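Local coordinates for MdbA protein (Corynebacterium diphtheriae, PDB 5C00) that is a thiol-disulfide oxidoreductase of the DsbA family with a thioredoxin fold, probably forming disulfide bonds in exported proteins such as pilus and toxin components, at residues K19-T25 / W113-N118; V64-M69 / I199-V203; I84-L88 / S182-P186; K99-A103 / W134-F139. All blocks are in the same frame, centred on the assembly; numbering follows the deposited sequence. Where two conformers were deposited one is given.

Contact 1: residues K19-T25 / W113-N118; sequences KESVSFT and WETYWN
Asn118, on the first turns of helix 113-125, binds both the backbone N and the backbone O of Glu20: Glu20 N donates to Asn118 OD1 at 2.8 Å and Asn118 ND2 donates to Glu20 O at 2.9 Å. Asn118 ND2 also donates to Glu114 O (2.8 Å) in its own helix, which fixes the carboxamide with chi1 m. Trp117 NE1 gives a hydrogen bond to Glu20 OE1 (2.9 Å), the Glu20 side chain running out t,t to meet it, and Val22 N donates to Glu114 OE2 (3.1 Å). Segment 19-25 is extended from Lys19 to Val22, bends at Ser23, and has no regular structure until Thr25 opens strand 25-29. It runs opposite to the helix: Lys19 faces Asn118, Val22 faces Glu114 and Thr25 faces Trp113, each pair of CA atoms 6.0 Å apart. Lys19 NZ hydrogen-bonds to Leu146 O, just after helix 136-145. Inside this polar frame, Val22 CG1 sits over the five-membered ring of Trp117, 4.0 Å from its centroid, as a CH-pi contact. Phe24, chi1 p, turns its edge to the Trp117 face in an offset edge-to-face pair with centroids 5.6 Å apart and planes at 82°. Phe24 also packs on Thr70 and Ile73 of helix 56-74. Helix side chains thus meet backbone polar groups of Glu20 and Val22, holding the irregular residues before Thr25 to the helical part of the DsbA-like fold.

Contact 2: residues V64-M69 / I199-V203; sequences VTDGPM and IETWV
Two helical pieces pack side by side here, mainly through apolar groups: 64-69 from the middle of helix 56-74, and 199-203, where a short 3-10 turn leads into the C-terminal helix 202-207. The nearest CA pairs are Thr65-Glu200 (6.6 Å) and Met69-Val203 (5.9 Å), so both segments advance in the same sense. Segment 64-69 of helix 56-74 is kinked, the N atoms of Gly67 and Pro68 lacking a bond to the preceding turn, while Met69 N still bonds to Thr65 O at 2.8 Å. In the thioredoxin fold such helices lie on the central sheet, and Trp202, chi1 p, fits this place by touching Ile47 of strand 45-52 and Val188 of strand 187-190. Trp202 NE1 makes a weak hydrogen bond to Thr65 OG1 (3.2 Å), a hydroxyl also bonded to Leu61 O. Met69, present as selenomethionine and t,t,p, brings SE to the edge of the same indole, 3.7 Å from Trp202 CZ2, as a Met-aromatic contact. Val203, chi1 t, points toward helix 56-74: its CG2 lies 4.0 Å from Met69 CB and its CG1 is 3.7 Å from Pro68 O. At the outer end Thr65 CG2 rests 3.3 Å from Glu200 O, and Val64 CG1 stands 3.9 Å from that oxygen.

Contact 3: residues I84-L88 / S182-P186; sequences ILNFL and SVSSP
Segment 182-186 is an extended link from helix 162-180 to strand 187-190, and it runs alongside the end of strand 78-85 in the reverse sense, with CA atoms 7.5 Å apart for Phe87-Val183 and 8.3 Å for Leu85-Ser185. No hydrogen bond joins the two segments. Ser182 leads in, its O bonded to Arg187. Val183, chi1 t, points across and supplies the main apolar touch: CG1 lies over the face of the Phe87 ring, 4.1 Å from its centroid as a CH-pi contact and 3.7 Å from Phe87 CG, and stands 4.2 Å from Leu85 CD1. Phe87, chi1 p, opens a 3-10 turn after the strand and lays its ring toward the link. Ser184 turns CB away and bonds through OG to Arg187, so its backbone makes the contact: CA is 3.7 Å from Phe87 CZ and O is 4.0 Å from Leu85 CD1. Ser185, with CB toward the other segment and chi1 p, sets OG at the ring edge, 3.2 Å from Phe87 CZ; its side chain also touches Cys55 and Cys58. Pro186 follows a cis peptide bond and packs on His57 and Cys58. A cis-proline before a strand, set against a CxxC at a helix start, is the active-site arrangement of thioredoxin-like thiol-disulfide oxidoreductases, and Cys55 and Cys58 are consistent with the redox site of a DsbA-like enzyme.

Contact 4: residues K99-A103 / W134-F139; sequences KAGAA and WGDNDF
Helix 96-109 meets the start of helix 136-145 within the helical part that DsbA-like proteins carry inside their thioredoxin fold. Lys99 and Asp136 have CA atoms 6.4 Å apart, as do Ala103 and Phe139, so both segments advance in the same sense. Lys99, chi1 m and then t,t, lies along the start of the second helix with its aliphatic part: CG is 3.2 Å from Asp136 OD1, CD is 4.4 Å from Gly135 CA, and CB is 3.7 Å from Phe139 CE2. The charged ends look elsewhere, Lys99 NZ to Asp94 and Asp136 OD2 to Lys162, each in a salt bridge. Ala100 comes next, its CA 4.1 Å from the centroid of the Phe139 ring in an off-centre CH-pi contact and its CB 3.7 Å from Phe139 CE1. The aromatic ring, chi1 m, thereby lies against the backbone of helix 96-109, with Lys99 C and Ala100 N over one face; Leu123 and Ile156 also touch Phe139. One turn after Lys99, Ala103 sets CB 3.8 Å from Phe139 CB, its small methyl allowing the close approach. Gly135 is the N-cap residue of the second helix: Gly135 O accepts from Asp138 N (2.9 Å), and Gly135 N donates to Asp138 OD2 (2.8 Å). Between the segments, one water gives hydrogen bonds to Lys99 O and to Asp136 OD1, 2.7 Å each.

How the contacts relate
Contacts 1 and 2 are the pair that touch: Trp117 CH2 of contact 1 lies 3.5 Å from Met69 CE of contact 2, so the tryptophan joins the N-terminal lead-in to helix 56-74; the centres of contacts 1 and 2 are about 17 Å apart. The CxxC of Cys55 and Cys58 straddles the start of that helix, beside contact 3, whose centre is about 19 Å from that of contact 2. Contact 4 is confined to the helical part; its nearest atoms come within about 5 Å of contact 3 and about 6 Å of contact 1, without touching either. Contacts 2 and 4, about 26 Å apart between centres, lie on opposite sides of the chain's centre.

Contact 1: residues K19-T25 / W113-N118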
loop_
_atom_site.group_PDB
_atom_site.type_symbol
_atom_site.label_atom_id
_atom_site.label_comp_id
_atom_site.label_asym_id
_atom_site.label_seq_id
_atom_site.Cartn_x
_atom_site.Cartn_y
_atom_site.Cartn_z
ATOM N N LYS A 19 -9.848 -13.234 -2.847
ATOM C CA LYS A 19 -8.955 -13.039 -1.709
ATOM C C LYS A 19 -7.786 -14.029 -1.713
ATOM O O LYS A 19 -7.967 -15.200 -1.330
ATOM C CB LYS A 19 -9.743 -13.244 -0.433
ATOM C CG LYS A 19 -10.192 -11.989 0.296
ATOM C CD LYS A 19 -9.428 -11.788 1.622
ATOM C CE LYS A 19 -10.283 -11.990 2.866
ATOM N NZ LYS A 19 -9.679 -11.286 4.057
ATOM N N GLU A 20 -6.607 -13.534 -2.080
ATOM C CA GLU A 20 -5.380 -14.324 -2.147
ATOM C C GLU A 20 -4.927 -14.594 -0.727
ATOM O O GLU A 20 -5.022 -13.737 0.131
ATOM C CB GLU A 20 -4.297 -13.569 -2.934
ATOM C CG GLU A 20 -2.862 -14.072 -2.762
ATOM C CD GLU A 20 -1.833 -13.265 -3.552
ATOM O OE1 GLU A 20 -2.115 -12.104 -3.959
ATOM O OE2 GLU A 20 -0.712 -13.785 -3.758
ATOM N N SER A 21 -4.459 -15.811 -0.487
ATOM C CA SER A 21 -3.915 -16.201 0.789
ATOM C C SER A 21 -2.463 -15.707 0.836
ATOM O O SER A 21 -1.756 -15.899 -0.123
ATOM C CB SER A 21 -3.921 -17.712 0.854
ATOM O OG SER A 21 -3.318 -18.173 2.021
ATOM N N VAL A 22 -2.019 -15.174 1.970
ATOM C CA VAL A 22 -0.614 -14.748 2.110
ATOM C C VAL A 22 -0.175 -15.204 3.476
ATOM O O VAL A 22 -0.996 -15.300 4.378
ATOM C CB VAL A 22 -0.444 -13.220 2.004
ATOM C CG1 VAL A 22 -0.820 -12.734 0.601
ATOM C CG2 VAL A 22 -1.260 -12.499 3.077
ATOM N N SER A 23 1.089 -15.559 3.611
ATOM C CA SER A 23 1.555 -16.078 4.887
ATOM C C SER A 23 2.464 -15.100 5.626
ATOM O O SER A 23 3.002 -15.455 6.682
ATOM C CB SER A 23 2.294 -17.366 4.674
ATOM O OG SER A 23 3.373 -17.154 3.768
ATOM N N PHE A 24 2.660 -13.898 5.095
ATOM C CA PHE A 24 3.514 -12.908 5.734
ATOM C C PHE A 24 2.747 -12.157 6.797
ATOM O O PHE A 24 1.520 -12.259 6.884
ATOM C CB PHE A 24 4.183 -11.968 4.707
ATOM C CG PHE A 24 3.238 -11.250 3.781
ATOM C CD1 PHE A 24 2.437 -10.211 4.241
ATOM C CD2 PHE A 24 3.137 -11.603 2.443
ATOM C CE1 PHE A 24 1.568 -9.530 3.384
ATOM C CE2 PHE A 24 2.276 -10.914 1.589
ATOM C CZ PHE A 24 1.487 -9.896 2.064
ATOM N N THR A 25 3.462 -11.392 7.606
ATOM C CA THR A 25 2.824 -10.500 8.574
ATOM C C THR A 25 3.315 -9.066 8.279
ATOM O O THR A 25 3.913 -8.766 7.205
ATOM C CB THR A 25 3.119 -10.977 10.042
ATOM O OG1 THR A 25 2.400 -10.186 10.994
ATOM C CG2 THR A 25 4.567 -10.895 10.339
ATOM N N TRP A 113 -3.399 -8.671 7.915
ATOM C CA TRP A 113 -2.506 -8.532 6.769
ATOM C C TRP A 113 -3.091 -9.155 5.526
ATOM O O TRP A 113 -2.822 -8.659 4.432
ATOM C CB TRP A 113 -1.098 -9.058 7.086
ATOM C CG TRP A 113 -0.560 -8.226 8.187
ATOM C CD1 TRP A 113 -0.474 -8.550 9.497
ATOM C CD2 TRP A 113 -0.182 -6.867 8.078
ATOM N NE1 TRP A 113 0.008 -7.488 10.212
ATOM C CE2 TRP A 113 0.133 -6.417 9.369
ATOM C CE3 TRP A 113 -0.134 -5.958 7.013
ATOM C CZ2 TRP A 113 0.558 -5.139 9.608
ATOM C CZ3 TRP A 113 0.262 -4.704 7.251
ATOM C CH2 TRP A 113 0.592 -4.287 8.560
ATOM N N GLU A 114 -3.906 -10.196 5.661
ATOM C CA GLU A 114 -4.495 -10.782 4.460
ATOM C C GLU A 114 -5.569 -9.835 3.850
ATOM O O GLU A 114 -5.641 -9.658 2.639
ATOM C CB GLU A 114 -5.035 -12.165 4.732
ATOM C CG GLU A 114 -5.197 -12.957 3.446
ATOM C CD GLU A 114 -5.406 -14.438 3.718
ATOM O OE1 GLU A 114 -6.590 -14.833 3.657
ATOM O OE2 GLU A 114 -4.405 -15.162 4.003
ATOM N N THR A 115 -6.344 -9.170 4.692
ATOM C CA THR A 115 -7.271 -8.134 4.217
ATOM C C THR A 115 -6.528 -6.940 3.600
ATOM O O THR A 115 -6.822 -6.499 2.484
ATOM C CB THR A 115 -8.183 -7.691 5.397
ATOM O OG1 THR A 115 -8.943 -8.831 5.805
ATOM C CG2 THR A 115 -9.145 -6.644 4.962
ATOM N N TYR A 116 -5.499 -6.459 4.306
ATOM C CA TYR A 116 -4.683 -5.361 3.818
ATOM C C TYR A 116 -4.133 -5.667 2.437
ATOM O O TYR A 116 -4.285 -4.883 1.482
ATOM C CB TYR A 116 -3.536 -5.057 4.751
ATOM C CG TYR A 116 -2.609 -4.061 4.130
ATOM C CD1 TYR A 116 -2.967 -2.715 4.020
ATOM C CD2 TYR A 116 -1.433 -4.462 3.537
ATOM C CE1 TYR A 116 -2.152 -1.814 3.374
ATOM C CE2 TYR A 116 -0.634 -3.567 2.868
ATOM C CZ TYR A 116 -1.022 -2.248 2.794
ATOM O OH TYR A 116 -0.213 -1.369 2.169
ATOM N N TRP A 117 -3.504 -6.817 2.314
ATOM C CA TRP A 117 -2.900 -7.134 1.021
ATOM C C TRP A 117 -3.916 -7.136 -0.135
ATOM O O TRP A 117 -3.687 -6.583 -1.225
ATOM C CB TRP A 117 -2.226 -8.488 1.129
ATOM C CG TRP A 117 -1.717 -8.909 -0.144
ATOM C CD1 TRP A 117 -2.249 -9.821 -0.953
ATOM C CD2 TRP A 117 -0.582 -8.378 -0.806
ATOM N NE1 TRP A 117 -1.509 -9.923 -2.105
ATOM C CE2 TRP A 117 -0.467 -9.059 -2.026
ATOM C CE3 TRP A 117 0.375 -7.401 -0.473
ATOM C CZ2 TRP A 117 0.542 -8.788 -2.936
ATOM C CZ3 TRP A 117 1.395 -7.134 -1.387
ATOM C CH2 TRP A 117 1.464 -7.839 -2.591
ATOM N N ASN A 118 -5.046 -7.794 0.100
ATOM C CA ASN A 118 -6.064 -7.861 -0.940
ATOM C C ASN A 118 -6.745 -6.529 -1.209
ATOM O O ASN A 118 -7.131 -6.256 -2.341
ATOM C CB ASN A 118 -7.077 -8.937 -0.585
ATOM C CG ASN A 118 -6.513 -10.330 -0.834
ATOM O OD1 ASN A 118 -6.378 -10.756 -1.986
ATOM N ND2 ASN A 118 -6.090 -10.993 0.231
#

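Contact 2: residues V64-M69 / I199-V203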
loop_
_atom_site.group_PDB
_atom_site.type_symbol
_atom_site.label_atom_id
_atom_site.label_comp_id
_atom_site.label_asym_id
_atom_site.label_seq_id
_atom_site.Cartn_x
_atom_site.Cartn_y
_atom_site.Cartn_z
ATOM N N VAL A 64 3.084 -6.594 -12.366
ATOM C CA VAL A 64 4.258 -7.371 -12.717
ATOM C C VAL A 64 5.003 -7.898 -11.492
ATOM O O VAL A 64 5.461 -9.014 -11.501
ATOM C CB VAL A 64 5.213 -6.546 -13.602
ATOM C CG1 VAL A 64 6.522 -7.286 -13.840
ATOM C CG2 VAL A 64 4.530 -6.213 -14.930
ATOM N N THR A 65 5.167 -7.100 -10.451
ATOM C CA THR A 65 6.089 -7.461 -9.390
ATOM C C THR A 65 5.424 -7.869 -8.069
ATOM O O THR A 65 6.118 -8.392 -7.180
ATOM C CB THR A 65 7.128 -6.343 -9.134
ATOM O OG1 THR A 65 6.509 -5.156 -8.610
ATOM C CG2 THR A 65 7.848 -6.000 -10.433
ATOM N N ASP A 66 4.117 -7.635 -7.896
ATOM C CA ASP A 66 3.463 -8.028 -6.626
ATOM C C ASP A 66 3.603 -9.525 -6.314
ATOM O O ASP A 66 3.874 -9.925 -5.187
ATOM C CB ASP A 66 1.983 -7.653 -6.595
ATOM C CG ASP A 66 1.748 -6.206 -6.203
ATOM O OD1 ASP A 66 2.687 -5.448 -5.787
ATOM O OD2 ASP A 66 0.564 -5.816 -6.292
ATOM N N GLY A 67 3.431 -10.348 -7.333
ATOM C CA GLY A 67 3.539 -11.779 -7.168
ATOM C C GLY A 67 4.910 -12.222 -6.695
ATOM O O GLY A 67 5.023 -12.851 -5.644
ATOM N N PRO A 68 5.956 -11.905 -7.453
ATOM C CA PRO A 68 7.288 -12.266 -6.998
ATOM C C PRO A 68 7.661 -11.612 -5.692
ATOM O O PRO A 68 8.326 -12.265 -4.864
ATOM C CB PRO A 68 8.220 -11.773 -8.105
ATOM C CG PRO A 68 7.361 -11.434 -9.248
ATOM C CD PRO A 68 5.946 -11.376 -8.818
HETATM N N MSE A 69 7.219 -10.373 -5.472
HETATM C CA MSE A 69 7.508 -9.679 -4.201
HETATM C C MSE A 69 6.932 -10.480 -3.064
HETATM O O MSE A 69 7.610 -10.665 -2.064
HETATM C CB MSE A 69 6.948 -8.250 -4.188
HETATM C CG MSE A 69 7.246 -7.520 -2.868
HETATM SE SE MSE A 69 6.416 -5.746 -2.866
HETATM C CE MSE A 69 4.629 -6.411 -2.544
ATOM N N ILE A 199 13.459 -1.877 -13.600
ATOM C CA ILE A 199 12.552 -1.825 -12.459
ATOM C C ILE A 199 11.593 -3.016 -12.417
ATOM O O ILE A 199 11.207 -3.448 -11.340
ATOM C CB ILE A 199 11.773 -0.479 -12.439
ATOM C CG1 ILE A 199 11.022 -0.288 -11.131
ATOM C CG2 ILE A 199 10.849 -0.351 -13.620
ATOM C CD1 ILE A 199 11.933 -0.072 -9.955
ATOM N N GLU A 200 11.225 -3.544 -13.577
ATOM C CA GLU A 200 10.347 -4.719 -13.628
ATOM C C GLU A 200 10.959 -5.933 -12.970
ATOM O O GLU A 200 10.234 -6.880 -12.609
ATOM C CB GLU A 200 10.001 -5.098 -15.054
ATOM C CG GLU A 200 9.080 -4.108 -15.722
ATOM C CD GLU A 200 8.628 -4.569 -17.098
ATOM O OE1 GLU A 200 8.444 -5.796 -17.308
ATOM O OE2 GLU A 200 8.424 -3.702 -17.970
ATOM N N THR A 201 12.275 -5.927 -12.823
ATOM C CA THR A 201 12.971 -7.061 -12.249
ATOM C C THR A 201 13.574 -6.738 -10.900
ATOM O O THR A 201 14.514 -7.398 -10.477
ATOM C CB THR A 201 14.075 -7.582 -13.212
ATOM O OG1 THR A 201 15.197 -6.686 -13.253
ATOM C CG2 THR A 201 13.535 -7.725 -14.593
ATOM N N TRP A 202 13.028 -5.736 -10.207
ATOM C CA TRP A 202 13.621 -5.319 -8.955
ATOM C C TRP A 202 13.669 -6.438 -7.925
ATOM O O TRP A 202 14.591 -6.472 -7.135
ATOM C CB TRP A 202 12.926 -4.064 -8.399
ATOM C CG TRP A 202 11.556 -4.238 -7.809
ATOM C CD1 TRP A 202 10.370 -3.966 -8.384
ATOM C CD2 TRP A 202 11.272 -4.660 -6.467
ATOM N NE1 TRP A 202 9.334 -4.204 -7.482
ATOM C CE2 TRP A 202 9.879 -4.605 -6.295
ATOM C CE3 TRP A 202 12.072 -5.036 -5.390
ATOM C CZ2 TRP A 202 9.256 -4.946 -5.102
ATOM C CZ3 TRP A 202 11.445 -5.380 -4.183
ATOM C CH2 TRP A 202 10.051 -5.332 -4.056
ATOM N N VAL A 203 12.673 -7.327 -7.928
ATOM C CA VAL A 203 12.622 -8.379 -6.922
ATOM C C VAL A 203 13.801 -9.359 -7.168
ATOM O O VAL A 203 14.514 -9.739 -6.209
ATOM C CB VAL A 203 11.273 -9.119 -6.937
ATOM C CG1 VAL A 203 11.277 -10.237 -5.886
ATOM C CG2 VAL A 203 10.103 -8.143 -6.675
#

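Contact 3: residues I84-L88 / S182-P186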
loop_
_atom_site.group_PDB
_atom_site.type_symbol
_atom_site.label_atom_id
_atom_site.label_comp_id
_atom_site.label_asym_id
_atom_site.label_seq_id
_atom_site.Cartn_x
_atom_site.Cartn_y
_atom_site.Cartn_z
ATOM N N ILE A 84 3.842 5.039 1.392
ATOM C CA ILE A 84 2.765 5.585 0.607
ATOM C C ILE A 84 2.734 7.101 0.574
ATOM O O ILE A 84 2.873 7.803 1.582
ATOM C CB ILE A 84 1.375 5.021 1.030
ATOM C CG1 ILE A 84 1.411 3.489 1.199
ATOM C CG2 ILE A 84 0.342 5.435 0.004
ATOM C CD1 ILE A 84 1.975 2.749 0.025
ATOM N N LEU A 85 2.570 7.620 -0.639
ATOM C CA LEU A 85 2.582 9.033 -0.901
ATOM C C LEU A 85 1.176 9.528 -1.272
ATOM O O LEU A 85 0.303 8.728 -1.597
ATOM C CB LEU A 85 3.527 9.316 -2.057
ATOM C CG LEU A 85 4.976 8.855 -1.911
ATOM C CD1 LEU A 85 5.682 8.963 -3.211
ATOM C CD2 LEU A 85 5.694 9.680 -0.846
ATOM N N ASN A 86 0.958 10.848 -1.225
ATOM C CA ASN A 86 -0.277 11.452 -1.725
ATOM C C ASN A 86 0.000 12.668 -2.636
ATOM O O ASN A 86 -0.834 13.567 -2.784
ATOM C CB ASN A 86 -1.263 11.806 -0.602
ATOM C CG ASN A 86 -0.768 12.911 0.298
ATOM O OD1 ASN A 86 0.332 13.378 0.096
ATOM N ND2 ASN A 86 -1.575 13.309 1.329
ATOM N N PHE A 87 1.179 12.682 -3.241
ATOM C CA PHE A 87 1.630 13.809 -4.081
ATOM C C PHE A 87 0.726 14.018 -5.281
ATOM O O PHE A 87 0.582 15.147 -5.780
ATOM C CB PHE A 87 3.115 13.609 -4.491
ATOM C CG PHE A 87 3.353 12.582 -5.558
ATOM C CD1 PHE A 87 3.382 11.240 -5.269
ATOM C CD2 PHE A 87 3.620 12.973 -6.863
ATOM C CE1 PHE A 87 3.599 10.292 -6.250
ATOM C CE2 PHE A 87 3.832 12.040 -7.865
ATOM C CZ PHE A 87 3.829 10.699 -7.581
ATOM N N LEU A 88 0.091 12.950 -5.778
ATOM C CA LEU A 88 -0.834 13.100 -6.893
ATOM C C LEU A 88 -2.129 13.849 -6.582
ATOM O O LEU A 88 -2.872 14.228 -7.500
ATOM C CB LEU A 88 -1.108 11.750 -7.562
ATOM C CG LEU A 88 0.123 11.133 -8.242
ATOM C CD1 LEU A 88 -0.225 9.756 -8.775
ATOM C CD2 LEU A 88 0.637 11.998 -9.379
ATOM N N SER A 182 13.585 13.893 -6.173
ATOM C CA SER A 182 12.301 14.465 -6.502
ATOM C C SER A 182 11.226 13.419 -6.223
ATOM O O SER A 182 11.550 12.249 -6.029
ATOM C CB SER A 182 12.263 14.911 -7.955
ATOM O OG SER A 182 12.374 13.829 -8.845
ATOM N N VAL A 183 9.987 13.879 -6.163
ATOM C CA VAL A 183 8.855 13.048 -5.785
ATOM C C VAL A 183 8.149 12.560 -7.034
ATOM O O VAL A 183 7.637 13.327 -7.855
ATOM C CB VAL A 183 7.900 13.793 -4.822
ATOM C CG1 VAL A 183 6.796 12.854 -4.349
ATOM C CG2 VAL A 183 8.654 14.243 -3.570
ATOM N N SER A 184 8.144 11.237 -7.190
ATOM C CA SER A 184 7.433 10.579 -8.254
ATOM C C SER A 184 7.199 9.114 -7.775
ATOM O O SER A 184 7.684 8.724 -6.723
ATOM C CB SER A 184 8.225 10.660 -9.542
ATOM O OG SER A 184 9.507 10.085 -9.403
ATOM N N SER A 185 6.467 8.332 -8.539
ATOM C CA SER A 185 6.122 6.979 -8.141
ATOM C C SER A 185 5.804 6.156 -9.407
ATOM O O SER A 185 5.388 6.744 -10.412
ATOM C CB SER A 185 4.911 7.014 -7.234
ATOM O OG SER A 185 3.804 7.527 -7.966
ATOM N N PRO A 186 6.053 4.837 -9.380
ATOM C CA PRO A 186 6.691 4.080 -8.314
ATOM C C PRO A 186 8.204 4.302 -8.232
ATOM O O PRO A 186 8.847 4.607 -9.239
ATOM C CB PRO A 186 6.461 2.647 -8.702
ATOM C CG PRO A 186 6.458 2.653 -10.204
ATOM C CD PRO A 186 5.797 3.970 -10.555
#

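Contact 4: residues K99-A103 / W134-F139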
loop_
_atom_site.group_PDB
_atom_site.type_symbol
_atom_site.label_atom_id
_atom_site.label_comp_id
_atom_site.label_asym_id
_atom_site.label_seq_id
_atom_site.Cartn_x
_atom_site.Cartn_y
_atom_site.Cartn_z
ATOM N N LYS A 99 -7.628 9.536 0.346
ATOM C CA LYS A 99 -8.749 8.659 0.726
ATOM C C LYS A 99 -8.395 7.164 0.637
ATOM O O LYS A 99 -8.631 6.378 1.580
ATOM C CB LYS A 99 -9.983 8.988 -0.098
ATOM C CG LYS A 99 -10.665 10.264 0.319
ATOM C CD LYS A 99 -11.867 10.557 -0.579
ATOM C CE LYS A 99 -12.695 11.707 0.003
ATOM N NZ LYS A 99 -12.008 13.012 -0.128
ATOM N N ALA A 100 -7.782 6.762 -0.470
ATOM C CA ALA A 100 -7.381 5.381 -0.696
ATOM C C ALA A 100 -6.260 4.998 0.276
ATOM O O ALA A 100 -6.284 3.933 0.905
ATOM C CB ALA A 100 -6.911 5.240 -2.142
ATOM N N GLY A 101 -5.263 5.874 0.395
ATOM C CA GLY A 101 -4.097 5.596 1.210
ATOM C C GLY A 101 -4.463 5.528 2.676
ATOM O O GLY A 101 -4.016 4.639 3.391
ATOM N N ALA A 102 -5.331 6.419 3.130
ATOM C CA ALA A 102 -5.716 6.393 4.536
ATOM C C ALA A 102 -6.672 5.216 4.858
ATOM O O ALA A 102 -6.625 4.679 5.969
ATOM C CB ALA A 102 -6.346 7.695 4.906
ATOM N N ALA A 103 -7.493 4.790 3.895
ATOM C CA ALA A 103 -8.347 3.589 4.064
ATOM C C ALA A 103 -7.478 2.331 4.211
ATOM O O ALA A 103 -7.637 1.550 5.142
ATOM C CB ALA A 103 -9.310 3.440 2.911
ATOM N N TRP A 134 -15.238 7.458 -5.979
ATOM C CA TRP A 134 -15.476 6.922 -4.626
ATOM C C TRP A 134 -15.221 7.976 -3.554
ATOM O O TRP A 134 -14.280 8.783 -3.660
ATOM C CB TRP A 134 -14.594 5.713 -4.334
ATOM C CG TRP A 134 -15.008 4.452 -5.006
ATOM C CD1 TRP A 134 -15.813 4.318 -6.070
ATOM C CD2 TRP A 134 -14.467 3.166 -4.750
ATOM N NE1 TRP A 134 -15.887 3.011 -6.443
ATOM C CE2 TRP A 134 -15.072 2.279 -5.634
ATOM C CE3 TRP A 134 -13.570 2.678 -3.813
ATOM C CZ2 TRP A 134 -14.756 0.929 -5.658
ATOM C CZ3 TRP A 134 -13.276 1.331 -3.815
ATOM C CH2 TRP A 134 -13.866 0.479 -4.722
ATOM N N GLY A 135 -16.051 7.944 -2.512
ATOM C CA GLY A 135 -15.833 8.681 -1.303
ATOM C C GLY A 135 -15.490 7.747 -0.193
ATOM O O GLY A 135 -15.406 6.535 -0.391
ATOM N N ASP A 136 -15.331 8.295 1.003
ATOM C CA ASP A 136 -14.908 7.498 2.143
ATOM C C ASP A 136 -15.811 6.303 2.475
ATOM O O ASP A 136 -15.322 5.269 2.906
ATOM C CB ASP A 136 -14.763 8.396 3.370
ATOM C CG ASP A 136 -13.558 9.393 3.248
ATOM O OD1 ASP A 136 -12.521 9.056 2.605
ATOM O OD2 ASP A 136 -13.681 10.524 3.795
ATOM N N ASN A 137 -17.103 6.429 2.239
ATOM C CA ASN A 137 -18.011 5.333 2.568
ATOM C C ASN A 137 -17.857 4.206 1.557
ATOM O O ASN A 137 -18.167 3.067 1.875
ATOM C CB ASN A 137 -19.457 5.807 2.664
ATOM C CG ASN A 137 -19.747 6.528 3.969
ATOM O OD1 ASN A 137 -19.565 5.999 5.056
ATOM N ND2 ASN A 137 -20.188 7.729 3.862
ATOM N N ASP A 138 -17.395 4.531 0.335
ATOM C CA ASP A 138 -17.119 3.512 -0.662
ATOM C C ASP A 138 -15.886 2.749 -0.276
ATOM O O ASP A 138 -15.878 1.512 -0.282
ATOM C CB ASP A 138 -16.988 4.151 -2.038
ATOM C CG ASP A 138 -18.254 4.898 -2.435
ATOM O OD1 ASP A 138 -19.316 4.229 -2.708
ATOM O OD2 ASP A 138 -18.235 6.142 -2.428
ATOM N N PHE A 139 -14.814 3.456 0.073
ATOM C CA PHE A 139 -13.633 2.758 0.548
ATOM C C PHE A 139 -13.950 1.860 1.749
ATOM O O PHE A 139 -13.405 0.743 1.897
ATOM C CB PHE A 139 -12.537 3.758 0.878
ATOM C CG PHE A 139 -11.941 4.402 -0.343
ATOM C CD1 PHE A 139 -11.021 3.711 -1.109
ATOM C CD2 PHE A 139 -12.288 5.678 -0.730
ATOM C CE1 PHE A 139 -10.470 4.281 -2.247
ATOM C CE2 PHE A 139 -11.734 6.268 -1.862
ATOM C CZ PHE A 139 -10.806 5.574 -2.608
HETATM O O HOH W 1 -10.882 6.908 3.050
#